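Local coordinates for putative methyl-accepting chemotaxis signal transduction protein (Campylobacter jejuni, PDB 6W3X) that probably senses extracellular amino acids such as valine through a Cache-type sensor domain and passes the signal on to the chemotaxis machinery, at residues A[80-85]-A[158-163]. Residues are numbered along the deposited sequence; the frame is centred on the assembly and turned at random.
Sequences NVYLGL and GVDIPS. With VAL (valine), chain C.
G158 meets Y82 through backbone bonds in both directions: G158 N donates a hydrogen bond to Y82 O at 2.8 Å, and Y82 N donates to G158 O at 2.9 Å. With no side chain in the way, the Y82 ring folds back over the glycine, G158 CA sitting 3.8 Å from the ring centroid in a CH-pi contact. Chi1 of 48°, which sets CG between the backbone N and the carbonyl carbon, turns the ring across the neighbouring strand. V159 and V81 form the next, non-hydrogen-bonded pair and touch lightly through CG2 and CG1 on the face of the sheet opposite Y82 and D160. At D160 the backbone pairs again, its N pointing almost straight at N80 O. The carboxylate is held at both oxygens: Y82 OH donates to D160 OD1 on the syn side at 2.7 Å, with T142 OG1 as a second partner there, while N80 ND2, also bonded to D133 OD2, reaches D160 OD2 from the anti side at 3.0 Å, the amide and carboxylate planes 85° apart. That grip fixes the rotation of D160, whose D160 OD2 also accepts a hydrogen bond from VAL N of the bound valine at 2.8 Å. Valine CG2 lies 3.5 Å from Y82 CE1, over the ring face opposite G158 O. D160 and Y82, with N80 behind the carboxylate, thus build one wall of the amino acid pocket of a PDC (Cache) sensor domain, where K113, W115, Y131, D133 and T134 also hydrogen-bond the ligand. Strands 80-84 and 152-162 run antiparallel inside the sheet, flanked by 90-94 and 139-149, while V81 and V159 pack against the long helix 4-48.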
ATOM      1  N   ASN A  80       1.706 -14.287   2.238  1.00  5.88           N
ATOM      2  CA  ASN A  80       1.568 -14.965   3.534  1.00  5.75           C
ATOM      3  C   ASN A  80       0.230 -14.557   4.105  1.00  5.33           C
ATOM      4  O   ASN A  80      -0.138 -13.361   3.991  1.00  5.56           O
ATOM      5  CB  ASN A  80       2.664 -14.597   4.563  1.00  6.06           C
ATOM      6  CG  ASN A  80       4.048 -14.934   4.116  1.00  6.39           C
ATOM      7  OD1 ASN A  80       4.401 -16.114   3.946  1.00  8.09           O
ATOM      8  ND2 ASN A  80       4.866 -13.892   3.965  1.00  7.54           N
ATOM      9  N   VAL A  81      -0.444 -15.484   4.799  1.00  5.58           N
ATOM     10  CA  VAL A  81      -1.636 -15.149   5.579  1.00  4.89           C
ATOM     11  C   VAL A  81      -1.470 -15.943   6.884  1.00  5.40           C
ATOM     12  O   VAL A  81      -1.153 -17.138   6.858  1.00  6.23           O
ATOM     13  CB  VAL A  81      -2.915 -15.532   4.837  1.00  5.54           C
ATOM     14  CG1 VAL A  81      -4.145 -15.282   5.702  1.00  8.18           C
ATOM     15  CG2 VAL A  81      -3.055 -14.785   3.520  1.00  5.50           C
ATOM     16  N   TYR A  82      -1.672 -15.271   8.017  1.00  4.97           N
ATOM     17  CA  TYR A  82      -1.210 -15.858   9.269  1.00  5.09           C
ATOM     18  C   TYR A  82      -2.003 -15.326  10.451  1.00  5.95           C
ATOM     19  O   TYR A  82      -2.628 -14.272  10.399  1.00  6.79           O
ATOM     20  CB  TYR A  82       0.309 -15.614   9.424  1.00  6.29           C
ATOM     21  CG  TYR A  82       0.766 -14.218   9.167  1.00  6.39           C
ATOM     22  CD1 TYR A  82       1.050 -13.806   7.880  1.00  6.69           C
ATOM     23  CD2 TYR A  82       0.996 -13.309  10.202  1.00  5.61           C
ATOM     24  CE1 TYR A  82       1.519 -12.522   7.631  1.00  7.52           C
ATOM     25  CE2 TYR A  82       1.447 -12.021   9.993  1.00  5.89           C
ATOM     26  CZ  TYR A  82       1.770 -11.650   8.675  1.00  6.13           C
ATOM     27  OH  TYR A  82       2.288 -10.407   8.463  1.00  6.92           O
ATOM     28  N   LEU A  83      -1.874 -16.044  11.572  1.00  6.00           N
ATOM     29  CA  LEU A  83      -2.523 -15.680  12.818  1.00  6.53           C
ATOM     30  C   LEU A  83      -1.509 -15.790  13.954  1.00  6.49           C
ATOM     31  O   LEU A  83      -1.044 -16.921  14.250  1.00  7.77           O
ATOM     32  CB  LEU A  83      -3.728 -16.564  13.106  1.00  6.76           C
ATOM     33  CG  LEU A  83      -4.534 -16.252  14.366  1.00  7.75           C
ATOM     34  CD1 LEU A  83      -5.187 -14.884  14.292  1.00  7.14           C
ATOM     35  CD2 LEU A  83      -5.591 -17.305  14.628  1.00  9.34           C
ATOM     36  N   GLY A  84      -1.187 -14.664  14.578  1.00  6.46           N
ATOM     37  CA  GLY A  84      -0.244 -14.653  15.686  1.00  6.08           C
ATOM     38  C   GLY A  84      -0.939 -14.720  17.007  1.00  6.99           C
ATOM     39  O   GLY A  84      -1.930 -14.016  17.219  1.00  8.32           O
ATOM     40  N   LEU A  85      -0.388 -15.541  17.889  1.00  7.55           N
ATOM     41  CA  LEU A  85      -1.002 -15.816  19.184  1.00  7.12           C
ATOM     42  C   LEU A  85      -0.188 -15.206  20.306  1.00  8.09           C
ATOM     43  O   LEU A  85       1.021 -14.969  20.159  1.00  8.71           O
ATOM     44  CB  LEU A  85      -1.123 -17.303  19.441  1.00  8.45           C
ATOM     45  CG  LEU A  85      -1.772 -18.118  18.318  1.00  9.34           C
ATOM     46  CD1 LEU A  85      -1.800 -19.607  18.638  1.00 10.11           C
ATOM     47  CD2 LEU A  85      -3.166 -17.614  18.003  1.00  9.94           C
ATOM     48  N   GLY A 158      -2.657 -11.488  10.084  1.00  5.36           N
ATOM     49  CA  GLY A 158      -1.821 -10.742   9.141  1.00  4.96           C
ATOM     50  C   GLY A 158      -1.984 -11.269   7.743  1.00  5.29           C
ATOM     51  O   GLY A 158      -2.136 -12.474   7.496  1.00  6.14           O
ATOM     52  N   VAL A 159      -1.910 -10.299   6.825  1.00  4.72           N
ATOM     53  CA  VAL A 159      -1.965 -10.568   5.386  1.00  5.22           C
ATOM     54  C   VAL A 159      -0.849  -9.803   4.696  1.00  5.03           C
ATOM     55  O   VAL A 159      -0.810  -8.575   4.811  1.00  5.60           O
ATOM     56  CB  VAL A 159      -3.326 -10.145   4.812  1.00  5.25           C
ATOM     57  CG1 VAL A 159      -3.344 -10.274   3.279  1.00  6.77           C
ATOM     58  CG2 VAL A 159      -4.461 -10.891   5.434  1.00  5.77           C
ATOM     59  N   ASP A 160       0.072 -10.513   4.023  1.00  5.01           N
ATOM     60  CA  ASP A 160       1.210  -9.866   3.352  1.00  5.53           C
ATOM     61  C   ASP A 160       0.968  -9.854   1.845  1.00  5.45           C
ATOM     62  O   ASP A 160       0.802 -10.926   1.234  1.00  5.75           O
ATOM     63  CB  ASP A 160       2.515 -10.644   3.597  1.00  5.75           C
ATOM     64  CG  ASP A 160       3.011 -10.611   5.030  1.00  5.97           C
ATOM     65  OD1 ASP A 160       2.475  -9.831   5.849  1.00  6.30           O
ATOM     66  OD2 ASP A 160       3.937 -11.405   5.281  1.00  6.84           O
ATOM     67  N   ILE A 161       0.918  -8.661   1.297  1.00  6.03           N
ATOM     68  CA  ILE A 161       0.773  -8.488  -0.133  1.00  5.52           C
ATOM     69  C   ILE A 161       2.105  -7.880  -0.664  1.00  6.88           C
ATOM     70  O   ILE A 161       2.592  -6.906  -0.112  1.00  7.36           O
ATOM     71  CB  ILE A 161      -0.389  -7.495  -0.464  1.00  5.82           C
ATOM     72  CG1 ILE A 161      -1.676  -7.919   0.224  1.00  6.91           C
ATOM     73  CG2 ILE A 161      -0.545  -7.308  -1.961  1.00  7.22           C
ATOM     74  CD1 ILE A 161      -2.228  -9.239  -0.220  1.00  8.33           C
ATOM     75  N   PRO A 162       2.684  -8.454  -1.739  1.00  6.59           N
ATOM     76  CA  PRO A 162       3.914  -7.856  -2.270  1.00  8.71           C
ATOM     77  C   PRO A 162       3.754  -6.378  -2.586  1.00  7.92           C
ATOM     78  O   PRO A 162       2.792  -6.023  -3.258  1.00  7.85           O
ATOM     79  CB  PRO A 162       4.181  -8.687  -3.513  1.00 10.69           C
ATOM     80  CG  PRO A 162       3.521 -10.004  -3.267  1.00 12.70           C
ATOM     81  CD  PRO A 162       2.280  -9.637  -2.497  1.00  9.42           C
ATOM     82  N   SER A 163       4.664  -5.536  -2.104  1.00  8.32           N
ATOM     83  CA  SER A 163       4.634  -4.125  -2.466  1.00  7.32           C
ATOM     84  C   SER A 163       4.741  -3.905  -3.969  1.00  6.93           C
ATOM     85  O   SER A 163       4.165  -2.937  -4.474  1.00  8.15           O
ATOM     86  CB  SER A 163       5.616  -3.291  -1.668  1.00 11.71           C
ATOM     87  OG  SER A 163       6.862  -3.874  -1.826  1.00 16.18           O
TER
HETATM   88  N   VAL C 301       5.798 -10.807   7.287  1.00  7.62           N
HETATM   89  CA  VAL C 301       5.822 -11.226   8.711  1.00  9.03           C
HETATM   90  C   VAL C 301       7.050 -10.595   9.354  1.00  9.17           C
HETATM   91  O   VAL C 301       8.031 -10.418   8.630  1.00 10.00           O
HETATM   92  CB  VAL C 301       5.897 -12.765   8.882  1.00 10.44           C
HETATM   93  CG1 VAL C 301       5.606 -13.147  10.323  1.00 16.65           C
HETATM   94  CG2 VAL C 301       4.891 -13.506   8.015  1.00 11.43           C
HETATM   95  OXT VAL C 301       7.032 -10.322  10.559  1.00 11.93           O